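Local structure of extracellular solute-binding protein, family 3 (Methylophaga aminisulfidivorans MP, 5SV6) at residues Tyr123-Tyr128 / Ser235-Pro240. The protein is of unknown function but has a periplasmic binding protein-like architecture and is probably linked to the methanol dehydrogenase system. Sequence-based numbering, arbitrary orientation.
Sequences YYKSGY and SEEIAP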
loop_
_atom_site.group_PDB
_atom_site.type_symbol
_atom_site.label_atom_id
_atom_site.label_comp_id
_atom_site.label_asym_id
_atom_site.label_seq_id
_atom_site.Cartn_x
_atom_site.Cartn_y
_atom_site.Cartn_z
ATOM N N TYR A 123 5.784 -2.847 -12.147
ATOM C CA TYR A 123 6.261 -1.516 -12.514
ATOM C C TYR A 123 6.940 -0.800 -11.348
ATOM O O TYR A 123 7.531 0.262 -11.527
ATOM C CB TYR A 123 5.168 -0.661 -13.190
ATOM C CG TYR A 123 3.942 -0.367 -12.338
ATOM C CD1 TYR A 123 2.852 -1.235 -12.313
ATOM C CD2 TYR A 123 3.862 0.801 -11.600
ATOM C CE1 TYR A 123 1.728 -0.956 -11.539
ATOM C CE2 TYR A 123 2.752 1.097 -10.841
ATOM C CZ TYR A 123 1.689 0.220 -10.806
ATOM O OH TYR A 123 0.595 0.538 -10.033
ATOM N N TYR A 124 6.846 -1.388 -10.156
ATOM C CA TYR A 124 7.749 -1.031 -9.053
ATOM C C TYR A 124 7.768 -2.069 -7.953
ATOM O O TYR A 124 6.949 -2.976 -7.921
ATOM C CB TYR A 124 7.450 0.355 -8.454
ATOM C CG TYR A 124 6.127 0.519 -7.706
ATOM C CD1 TYR A 124 6.103 0.752 -6.332
ATOM C CD2 TYR A 124 4.915 0.489 -8.379
ATOM C CE1 TYR A 124 4.901 0.921 -5.648
ATOM C CE2 TYR A 124 3.710 0.667 -7.713
ATOM C CZ TYR A 124 3.709 0.885 -6.348
ATOM O OH TYR A 124 2.506 1.071 -5.693
ATOM N N LYS A 125 8.698 -1.894 -7.029
ATOM C CA LYS A 125 8.765 -2.731 -5.843
ATOM C C LYS A 125 8.956 -1.811 -4.639
ATOM O O LYS A 125 9.759 -0.871 -4.671
ATOM C CB LYS A 125 9.932 -3.719 -5.978
ATOM C CG LYS A 125 10.061 -4.764 -4.847
ATOM C CD LYS A 125 11.305 -5.632 -5.098
ATOM C CE LYS A 125 11.498 -6.680 -4.012
ATOM N NZ LYS A 125 12.626 -7.589 -4.337
ATOM N N SER A 126 8.197 -2.053 -3.579
ATOM C CA SER A 126 8.408 -1.285 -2.357
ATOM C C SER A 126 8.264 -2.212 -1.163
ATOM O O SER A 126 8.186 -3.422 -1.325
ATOM C CB SER A 126 7.438 -0.101 -2.278
ATOM O OG SER A 126 7.871 0.825 -1.299
ATOM N N GLY A 127 8.272 -1.653 0.038
ATOM C CA GLY A 127 8.168 -2.484 1.221
ATOM C C GLY A 127 7.460 -1.810 2.372
ATOM O O GLY A 127 7.226 -0.600 2.351
ATOM N N TYR A 128 7.097 -2.616 3.365
ATOM C CA TYR A 128 6.624 -2.119 4.647
ATOM C C TYR A 128 7.810 -1.434 5.305
ATOM O O TYR A 128 8.948 -1.816 5.067
ATOM C CB TYR A 128 6.097 -3.284 5.507
ATOM C CG TYR A 128 4.735 -3.723 5.041
ATOM C CD1 TYR A 128 4.592 -4.555 3.942
ATOM C CD2 TYR A 128 3.584 -3.256 5.668
ATOM C CE1 TYR A 128 3.344 -4.919 3.481
ATOM C CE2 TYR A 128 2.336 -3.619 5.221
ATOM C CZ TYR A 128 2.220 -4.447 4.125
ATOM O OH TYR A 128 0.970 -4.809 3.672
ATOM N N SER A 235 11.756 -2.189 5.617
ATOM C CA SER A 235 12.115 -3.502 6.160
ATOM C C SER A 235 12.953 -4.321 5.187
ATOM O O SER A 235 12.972 -4.045 3.989
ATOM C CB SER A 235 10.868 -4.315 6.516
ATOM O OG SER A 235 10.418 -4.027 7.822
ATOM N N GLU A 236 13.637 -5.328 5.723
ATOM C CA GLU A 236 14.347 -6.310 4.914
ATOM C C GLU A 236 13.327 -7.111 4.099
ATOM O O GLU A 236 12.170 -7.240 4.511
ATOM C CB GLU A 236 15.199 -7.225 5.816
ATOM C CG GLU A 236 16.436 -6.514 6.392
ATOM C CD GLU A 236 17.063 -7.229 7.597
ATOM O OE1 GLU A 236 16.638 -8.353 7.940
ATOM O OE2 GLU A 236 17.981 -6.647 8.213
ATOM N N GLU A 237 13.747 -7.646 2.954
ATOM C CA GLU A 237 12.817 -8.362 2.062
ATOM C C GLU A 237 12.086 -9.507 2.757
ATOM O O GLU A 237 10.865 -9.648 2.636
ATOM C CB GLU A 237 13.531 -8.880 0.804
ATOM C CG GLU A 237 12.591 -9.586 -0.186
ATOM C CD GLU A 237 13.179 -9.728 -1.581
ATOM O OE1 GLU A 237 14.419 -9.799 -1.706
ATOM O OE2 GLU A 237 12.399 -9.761 -2.557
ATOM N N ILE A 238 12.839 -10.334 3.479
ATOM C CA ILE A 238 12.255 -11.455 4.205
ATOM C C ILE A 238 12.669 -11.395 5.669
ATOM O O ILE A 238 13.852 -11.501 5.985
ATOM C CB ILE A 238 12.728 -12.804 3.618
ATOM C CG1 ILE A 238 12.546 -12.822 2.097
ATOM C CG2 ILE A 238 11.993 -13.974 4.269
ATOM C CD1 ILE A 238 11.110 -12.834 1.650
ATOM N N ALA A 239 11.703 -11.212 6.562
ATOM C CA ALA A 239 11.994 -11.202 7.994
ATOM C C ALA A 239 11.944 -12.611 8.572
ATOM O O ALA A 239 10.955 -13.332 8.378
ATOM C CB ALA A 239 11.026 -10.289 8.742
ATOM N N PRO A 240 13.013 -13.007 9.284
ATOM C CA PRO A 240 13.105 -14.335 9.905
ATOM C C PRO A 240 12.160 -14.477 11.085
ATOM O O PRO A 240 11.859 -13.490 11.748
ATOM C CB PRO A 240 14.561 -14.401 10.391
ATOM C CG PRO A 240 14.979 -12.988 10.525
ATOM C CD PRO A 240 14.266 -12.247 9.428
#
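Lys125 and Glu237 form a salt bridge where strand 118-133 passes the loop that leads into strand 238-239. Strands 118-133 and 247-257 run antiparallel between the two lobes, consistent with the hinge strands of periplasmic binding proteins. The bond from CA to CB of Lys125 points toward the loop. With CG anti to the backbone N (chi1 -175°) and the chain extended beyond it, NZ is carried out to the carboxylate. On the way the side chain touches Gln250 of strand 247-257. CE is the first atom to arrive, 3.5 Å from Glu237 OE2. NZ then bonds to Glu237 OE2 at 2.8 Å. It comes from above the carboxylate, 55° out of its plane. The two side chains cross at about a right angle. Glu237 OE2 also pairs with Arg248. A glutamine in place of Glu237 would probably leave Lys125 and Arg248 without the negative charge they share. At the backbone, Ser235 N donates to Tyr128 O at 2.9 Å, nearly straight at 173°. Ser235 OG turns to His213 instead. The contact thus ties strand 118-133 to the loop by one backbone bond and one ion pair, and two cations on a single carboxylate would be expected to favour its ionised form.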